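Local coordinates for [PSI+] inducibility protein 3 (Saccharomyces cerevisiae, PDB 1ZX6) that promotes, when overproduced, the de novo appearance of the [PSI+] prion form of SUP35, and contains an SH3 domain, at residues D16-L21 with T46-A51. Residues are numbered along the deposited sequence; the frame is centred on the assembly and turned at random.
Sequences DGDLGL and TGIFPA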
ATOM      1  N   ASP A  16      12.964  -1.917   6.156  1.00 24.72           N
ATOM      2  CA  ASP A  16      12.147  -1.526   7.287  1.00 25.54           C
ATOM      3  C   ASP A  16      11.328  -0.285   6.929  1.00 24.66           C
ATOM      4  O   ASP A  16      11.847   0.657   6.318  1.00 24.22           O
ATOM      5  CB  ASP A  16      13.027  -1.298   8.507  1.00 26.26           C
ATOM      6  CG  ASP A  16      13.806  -2.567   8.906  1.00 29.33           C
ATOM      7  OD1 ASP A  16      13.243  -3.684   8.821  1.00 33.86           O
ATOM      8  OD2 ASP A  16      14.993  -2.453   9.301  1.00 30.82           O
ATOM      9  N   GLY A  17      10.036  -0.332   7.262  1.00 23.39           N
ATOM     10  CA  GLY A  17       9.106   0.756   6.957  1.00 23.85           C
ATOM     11  C   GLY A  17       8.286   0.534   5.687  1.00 24.03           C
ATOM     12  O   GLY A  17       7.358   1.294   5.407  1.00 23.14           O
ATOM     13  N   ASP A  18       8.630  -0.494   4.920  1.00 24.15           N
ATOM     14  CA  ASP A  18       7.848  -0.884   3.747  1.00 24.20           C
ATOM     15  C   ASP A  18       6.634  -1.662   4.220  1.00 24.48           C
ATOM     16  O   ASP A  18       6.769  -2.530   5.105  1.00 27.21           O
ATOM     17  CB  ASP A  18       8.620  -1.869   2.859  1.00 24.26           C
ATOM     18  CG  ASP A  18       9.757  -1.254   2.068  1.00 26.56           C
ATOM     19  OD1 ASP A  18       9.931  -0.029   2.086  1.00 25.05           O
ATOM     20  OD2 ASP A  18      10.490  -2.053   1.412  1.00 26.09           O
ATOM     21  N   LEU A  19       5.506  -1.460   3.563  1.00 23.65           N
ATOM     22  CA  LEU A  19       4.271  -2.213   3.799  1.00 23.58           C
ATOM     23  C   LEU A  19       4.120  -3.244   2.677  1.00 22.84           C
ATOM     24  O   LEU A  19       3.739  -2.916   1.539  1.00 23.33           O
ATOM     25  CB  LEU A  19       3.075  -1.255   3.800  1.00 23.24           C
ATOM     26  CG  LEU A  19       1.660  -1.880   3.979  1.00 23.22           C
ATOM     27  CD1 LEU A  19       1.529  -2.516   5.339  1.00 25.58           C
ATOM     28  CD2 LEU A  19       0.556  -0.838   3.749  1.00 24.42           C
ATOM     29  N   GLY A  20       4.391  -4.497   3.006  1.00 22.82           N
ATOM     30  CA  GLY A  20       4.208  -5.581   2.057  1.00 22.78           C
ATOM     31  C   GLY A  20       2.748  -5.703   1.665  1.00 22.86           C
ATOM     32  O   GLY A  20       1.841  -5.385   2.467  1.00 23.29           O
ATOM     33  N   LEU A  21       2.510  -6.152   0.435  1.00 23.16           N
ATOM     34  CA  LEU A  21       1.168  -6.242  -0.135  1.00 23.01           C
ATOM     35  C   LEU A  21       0.978  -7.577  -0.882  1.00 22.74           C
ATOM     36  O   LEU A  21       1.879  -8.033  -1.575  1.00 21.95           O
ATOM     37  CB  LEU A  21       0.903  -5.081  -1.114  1.00 24.59           C
ATOM     38  CG  LEU A  21       1.024  -3.619  -0.692  1.00 28.82           C
ATOM     39  CD1 LEU A  21       0.883  -2.728  -1.934  1.00 31.87           C
ATOM     40  CD2 LEU A  21      -0.004  -3.252   0.365  1.00 29.54           C
ATOM     41  N   THR A  46       1.674  -0.734   9.298  1.00 22.30           N
ATOM     42  CA  THR A  46       1.720   0.597   8.684  1.00 23.27           C
ATOM     43  C   THR A  46       3.083   0.767   7.984  1.00 24.06           C
ATOM     44  O   THR A  46       4.109   0.428   8.541  1.00 24.80           O
ATOM     45  CB  THR A  46       1.520   1.722   9.710  1.00 23.91           C
ATOM     46  OG1 THR A  46       0.227   1.595  10.323  1.00 24.56           O
ATOM     47  CG2 THR A  46       1.643   3.111   9.062  1.00 23.48           C
ATOM     48  N   GLY A  47       3.073   1.256   6.745  1.00 22.07           N
ATOM     49  CA  GLY A  47       4.310   1.546   6.043  1.00 22.22           C
ATOM     50  C   GLY A  47       4.050   2.141   4.671  1.00 23.47           C
ATOM     51  O   GLY A  47       2.917   2.550   4.357  1.00 23.23           O
ATOM     52  N   ILE A  48       5.090   2.122   3.844  1.00 22.52           N
ATOM     53  CA  ILE A  48       5.030   2.712   2.533  1.00 22.86           C
ATOM     54  C   ILE A  48       5.148   1.650   1.449  1.00 22.46           C
ATOM     55  O   ILE A  48       5.757   0.586   1.646  1.00 23.55           O
ATOM     56  CB  ILE A  48       6.061   3.852   2.362  1.00 24.26           C
ATOM     57  CG1 ILE A  48       7.498   3.351   2.397  1.00 24.38           C
ATOM     58  CG2 ILE A  48       5.845   4.933   3.447  1.00 25.37           C
ATOM     59  CD1 ILE A  48       8.508   4.443   1.995  1.00 25.94           C
ATOM     60  N   PHE A  49       4.586   1.981   0.299  1.00 22.67           N
ATOM     61  CA  PHE A  49       4.509   1.051  -0.807  1.00 21.12           C
ATOM     62  C   PHE A  49       4.382   1.843  -2.094  1.00 21.78           C
ATOM     63  O   PHE A  49       3.888   2.967  -2.055  1.00 21.99           O
ATOM     64  CB  PHE A  49       3.334   0.079  -0.636  1.00 21.25           C
ATOM     65  CG  PHE A  49       2.008   0.744  -0.566  1.00 21.92           C
ATOM     66  CD1 PHE A  49       1.259   0.964  -1.726  1.00 21.87           C
ATOM     67  CD2 PHE A  49       1.527   1.209   0.634  1.00 25.46           C
ATOM     68  CE1 PHE A  49       0.033   1.626  -1.686  1.00 24.63           C
ATOM     69  CE2 PHE A  49       0.308   1.850   0.696  1.00 22.22           C
ATOM     70  CZ  PHE A  49      -0.447   2.070  -0.468  1.00 21.34           C
ATOM     71  N   PRO A  50       4.839   1.297  -3.241  1.00 21.09           N
ATOM     72  CA  PRO A  50       4.662   2.063  -4.488  1.00 22.85           C
ATOM     73  C   PRO A  50       3.201   2.159  -4.953  1.00 21.41           C
ATOM     74  O   PRO A  50       2.464   1.201  -4.917  1.00 22.34           O
ATOM     75  CB  PRO A  50       5.529   1.308  -5.495  1.00 21.52           C
ATOM     76  CG  PRO A  50       6.329   0.259  -4.617  1.00 24.56           C
ATOM     77  CD  PRO A  50       5.461  -0.023  -3.509  1.00 22.72           C
ATOM     78  N   ALA A  51       2.803   3.346  -5.418  1.00 23.52           N
ATOM     79  CA  ALA A  51       1.445   3.630  -5.798  1.00 23.45           C
ATOM     80  C   ALA A  51       0.917   2.779  -6.936  1.00 23.28           C
ATOM     81  O   ALA A  51      -0.276   2.478  -6.960  1.00 23.82           O
ATOM     82  CB  ALA A  51       1.326   5.118  -6.186  1.00 23.40           C
TER
HETATM   83  O   HOH W   1       5.693  -1.745   8.077  1.00 35.46           O
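With CG anti to the backbone N (chi1 178°), Leu19 lies side by side with Phe49, whose own CG sits between its backbone N and carbonyl carbon (chi1 60°); Leu19 CD2 comes 3.9 Å from Phe49 CD2. Leu21 crosses the same aromatic side chain at about a right angle and sets CD1 3.7 Å from Phe49 CD1; both leucine methyls meet the ring obliquely, Leu19 CD2 near CD2 and CE2, Leu21 CD1 near CD1 and CG. Two backbone hydrogen bonds make a single beta bridge between Asp18 and Ile48. Ile48 N reaches Gly17 O at 2.9 Å in the carbonyl plane, whereas Leu19 N meets Ile48 O at 2.8 Å, nearly straight at hydrogen but from above the carbonyl plane. Gly47 runs fully extended, and as a glycine it lets the backbones close to 3.1 Å between its CA and Gly17 O. A water donates to Thr46 O and, at a longer 3.3 Å, to Asp18 O. Asp18 OD2 accepts from Gln14 N and Gln15 N within the RT loop of this SH3 domain. The loop packs on edge strand 45-50, which pairs with strand 37-42, while Leu19, Leu21 and Phe49 converge on Val27 of strand 26-32.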